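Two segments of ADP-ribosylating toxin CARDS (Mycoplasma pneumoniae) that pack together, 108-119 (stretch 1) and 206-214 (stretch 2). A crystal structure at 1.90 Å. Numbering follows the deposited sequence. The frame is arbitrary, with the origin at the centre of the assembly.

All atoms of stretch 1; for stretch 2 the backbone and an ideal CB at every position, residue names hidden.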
# COMPACT_ATOMS: atom_id res chain seq x y z
N VAL A 108 -25.39 4.71 10.08
CA VAL A 108 -24.94 6.03 9.70
C VAL A 108 -26.12 6.94 9.35
O VAL A 108 -27.08 6.51 8.71
CB VAL A 108 -23.98 5.96 8.48
CG1 VAL A 108 -23.79 7.35 7.86
CG2 VAL A 108 -22.63 5.34 8.90
N VAL A 109 -26.05 8.19 9.77
CA VAL A 109 -27.00 9.19 9.31
C VAL A 109 -26.33 10.08 8.28
O VAL A 109 -25.33 10.73 8.56
CB VAL A 109 -27.53 10.03 10.50
CG1 VAL A 109 -28.18 11.31 10.00
CG2 VAL A 109 -28.51 9.21 11.32
N PHE A 110 -26.87 10.09 7.06
CA PHE A 110 -26.27 10.91 6.02
C PHE A 110 -26.82 12.33 6.08
O PHE A 110 -27.93 12.60 5.64
CB PHE A 110 -26.46 10.27 4.63
CG PHE A 110 -25.73 8.96 4.48
CD1 PHE A 110 -24.39 8.93 4.09
CD2 PHE A 110 -26.36 7.76 4.76
CE1 PHE A 110 -23.70 7.74 3.97
CE2 PHE A 110 -25.67 6.55 4.64
CZ PHE A 110 -24.34 6.54 4.25
N ASP A 111 -26.03 13.24 6.66
CA ASP A 111 -26.39 14.65 6.69
C ASP A 111 -26.42 15.20 5.28
O ASP A 111 -27.20 16.10 4.96
CB ASP A 111 -25.39 15.45 7.52
CG ASP A 111 -25.44 15.12 9.00
OD1 ASP A 111 -26.39 14.43 9.42
OD2 ASP A 111 -24.52 15.55 9.73
N SER A 112 -25.56 14.65 4.44
CA SER A 112 -25.44 15.06 3.06
C SER A 112 -24.93 13.85 2.29
O SER A 112 -24.21 13.03 2.84
CB SER A 112 -24.46 16.23 2.94
OG SER A 112 -24.36 16.69 1.60
N GLY A 113 -25.33 13.74 1.02
CA GLY A 113 -24.95 12.60 0.21
C GLY A 113 -25.63 11.31 0.63
O GLY A 113 -26.65 11.32 1.33
N ASP A 114 -25.08 10.18 0.20
CA ASP A 114 -25.67 8.87 0.49
C ASP A 114 -24.62 7.76 0.46
O ASP A 114 -23.46 8.02 0.18
CB ASP A 114 -26.84 8.57 -0.46
CG ASP A 114 -26.43 8.54 -1.95
OD1 ASP A 114 -25.25 8.28 -2.28
OD2 ASP A 114 -27.32 8.76 -2.80
N ARG A 115 -25.05 6.54 0.74
CA ARG A 115 -24.10 5.43 0.84
C ARG A 115 -23.39 5.12 -0.48
O ARG A 115 -22.19 4.82 -0.49
CB ARG A 115 -24.77 4.18 1.40
CG ARG A 115 -23.77 3.02 1.58
CD ARG A 115 -24.40 1.87 2.31
NE ARG A 115 -25.30 1.10 1.46
CZ ARG A 115 -25.96 0.02 1.87
NH1 ARG A 115 -25.81 -0.41 3.11
NH2 ARG A 115 -26.76 -0.64 1.05
N GLU A 116 -24.11 5.18 -1.60
CA GLU A 116 -23.49 4.93 -2.90
C GLU A 116 -22.32 5.89 -3.12
O GLU A 116 -21.23 5.47 -3.51
CB GLU A 116 -24.52 5.05 -4.03
CG GLU A 116 -23.94 4.78 -5.43
CD GLU A 116 -24.96 4.96 -6.56
OE1 GLU A 116 -26.11 5.37 -6.28
OE2 GLU A 116 -24.60 4.69 -7.74
N MET A 117 -22.54 7.17 -2.85
CA MET A 117 -21.48 8.16 -2.97
C MET A 117 -20.32 7.90 -2.00
O MET A 117 -19.16 8.05 -2.37
CB MET A 117 -22.03 9.57 -2.73
CG MET A 117 -23.03 10.03 -3.77
SD MET A 117 -23.87 11.55 -3.26
CE MET A 117 -22.50 12.74 -3.19
N ALA A 118 -20.65 7.53 -0.77
CA ALA A 118 -19.60 7.27 0.22
C ALA A 118 -18.74 6.09 -0.22
O ALA A 118 -17.52 6.10 -0.04
CB ALA A 118 -20.20 7.02 1.60
N GLN A 119 -19.37 5.08 -0.79
CA GLN A 119 -18.64 3.91 -1.26
C GLN A 119 -17.72 4.23 -2.45
O GLN A 119 -16.66 3.60 -2.62
CB GLN A 119 -19.59 2.74 -1.56
CG GLN A 119 -20.13 2.15 -0.25
CD GLN A 119 -21.23 1.14 -0.45
OE1 GLN A 119 -21.68 0.53 0.64
NE2 GLN A 119 -21.68 0.89 -1.59
N UNK A 206 -24.79 6.41 16.39
CA UNK A 206 -25.46 7.06 15.26
C UNK A 206 -24.46 7.99 14.59
O UNK A 206 -24.47 9.19 14.88
CB UNK A 206 -26.71 7.83 15.71
N UNK A 207 -23.59 7.46 13.74
CA UNK A 207 -22.57 8.30 13.13
C UNK A 207 -23.16 9.12 12.00
O UNK A 207 -23.80 8.58 11.10
CB UNK A 207 -21.41 7.45 12.62
N UNK A 208 -22.93 10.43 12.06
CA UNK A 208 -23.37 11.36 11.03
C UNK A 208 -22.25 11.62 10.03
O UNK A 208 -21.12 11.95 10.42
CB UNK A 208 -23.84 12.67 11.66
N UNK A 209 -22.58 11.50 8.75
CA UNK A 209 -21.63 11.71 7.68
C UNK A 209 -22.15 12.73 6.67
O UNK A 209 -23.34 12.72 6.33
CB UNK A 209 -21.32 10.38 6.98
N UNK A 210 -21.27 13.61 6.22
CA UNK A 210 -21.56 14.51 5.11
C UNK A 210 -20.65 14.16 3.94
O UNK A 210 -19.47 14.52 3.94
CB UNK A 210 -21.38 15.97 5.52
N UNK A 211 -21.20 13.47 2.95
CA UNK A 211 -20.45 13.06 1.77
C UNK A 211 -20.49 14.14 0.71
O UNK A 211 -21.57 14.54 0.28
CB UNK A 211 -21.00 11.75 1.21
N UNK A 212 -19.30 14.59 0.25
CA UNK A 212 -19.23 15.66 -0.74
C UNK A 212 -19.59 15.17 -2.15
O UNK A 212 -19.51 13.98 -2.44
CB UNK A 212 -17.83 16.27 -0.74
N UNK A 213 -19.97 16.09 -3.02
CA UNK A 213 -20.34 15.73 -4.38
C UNK A 213 -19.15 15.74 -5.33
O UNK A 213 -19.23 15.18 -6.43
CB UNK A 213 -21.42 16.68 -4.90
N UNK A 214 -18.06 16.37 -4.91
CA UNK A 214 -16.92 16.57 -5.80
C UNK A 214 -15.57 16.31 -5.14
O UNK A 214 -15.44 16.33 -3.90
CB UNK A 214 -16.95 18.00 -6.35

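Position 206 precedes the paired strand, and its CA-to-CB bond points sideways, with Val-109 CG2 4.9 Å from the ideal CB. Little is demanded here, and many residues would do. It is Pro-206, whose phi of -70° suits a proline ring.

At 207 the carbonyl O accepts from Val-109 N (2.6 Å), the first rung of a parallel pairing. The CB lies on the same face as Val-108, 4.4 Å from its CG2, so a beta-branched or other apolar residue would suit. Val-207 takes the place.

Position 208 turns to the other face, shared with Val-109. Its ideal CB sits 3.5 Å from Asp-111 OD2, a carboxylate that invites a donor: lysine, arginine, histidine, asparagine or a hydroxyl could answer, and a flat group could also cover the valine. His-208 does both. Its ND1 donates to Asp-111 OD1 (2.9 Å) at the ring's edge, while Val-109 CB lies over one face, 3.8 Å from the ring centroid.

At 209 the N donates to Val-109 O (2.9 Å); the O accepts from Asp-111 N (2.8 Å) and, weakly, from Ser-112 N (3.5 Å), where a beta bulge shifts the register. The ideal CB is 4.0 Å from Val-108 CG1 and 4.5 Å from Phe-110 CD1, an apolar setting for leucine, isoleucine, valine or methionine. Leu-209 fills it with both chi angles off the usual wells, its CD2 3.9 Å from Val-108 CG1.

At 210 the CB shares a face with Ser-112, whose CB is 4.0 Å from the ideal CB; serine, threonine or another strand-forming residue could sit here. It is Ser-210, its OG 3.5 Å from Asp-111 CB.

At 211 the N donates to Ser-112 O (3.0 Å). CA-to-CB points sideways, but Phe-110, Met-117 and Ala-118 offer apolar surface within reach of a branched aliphatic chain; isoleucine, leucine or valine would suit. Ile-211 buries the largest area of the contact: CG1 meets the Phe-110 ring edge at CD1 (4.0 Å), CG2 packs on Met-117 CB (3.8 Å), and CD1 reaches Ala-118 CB (3.6 Å). One water bridges its O and Ser-112 OG.

At 212 CA-to-CB points away and stretch 1 has nothing within 5.5 Å of the ideal CB, so many residues would do; phi of -75° also admits proline. It is Pro-212, whose O lies 3.3 Å from Met-117 CE.

At 213 the ideal CB is 4.4 Å from Met-117 CE, so a chain with some aliphatic length could lie along the methyl. Gln-213 does so, CG 3.9 Å from Met-117 CE.

Position 214 points away, and stretch 1 sets no preference; it is Ala-214.

Stretch 2, residues 206-214: PVHLSIPQA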
# COMPACT_ATOMS: atom_id res chain seq x y z
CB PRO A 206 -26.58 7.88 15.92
CG PRO A 206 -26.66 7.39 17.34
CD PRO A 206 -25.29 6.91 17.69
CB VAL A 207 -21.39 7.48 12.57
CG1 VAL A 207 -20.41 8.39 11.86
CG2 VAL A 207 -20.69 6.73 13.69
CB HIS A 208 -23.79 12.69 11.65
CG HIS A 208 -25.12 12.66 12.33
ND1 HIS A 208 -26.29 13.25 12.02
CD2 HIS A 208 -25.34 11.95 13.50
CE1 HIS A 208 -27.20 12.89 12.99
NE2 HIS A 208 -26.60 12.10 13.87
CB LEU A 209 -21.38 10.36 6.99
CG LEU A 209 -20.03 9.67 7.17
CD1 LEU A 209 -19.43 9.93 8.53
CD2 LEU A 209 -20.12 8.16 6.86
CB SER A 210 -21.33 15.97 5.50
OG SER A 210 -22.17 16.34 6.58
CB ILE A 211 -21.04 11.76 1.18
CG1 ILE A 211 -21.39 10.77 2.29
CG2 ILE A 211 -20.09 11.17 0.14
CD1 ILE A 211 -20.19 10.31 3.13
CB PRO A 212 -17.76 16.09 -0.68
CG PRO A 212 -17.03 14.85 -0.25
CD PRO A 212 -17.97 14.10 0.66
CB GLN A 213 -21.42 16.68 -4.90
CG GLN A 213 -22.74 16.54 -4.15
CD GLN A 213 -23.80 17.47 -4.67
OE1 GLN A 213 -23.75 18.68 -4.43
NE2 GLN A 213 -24.77 16.92 -5.39
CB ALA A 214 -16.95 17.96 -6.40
O HOH W 1 -23.30 16.55 -0.69
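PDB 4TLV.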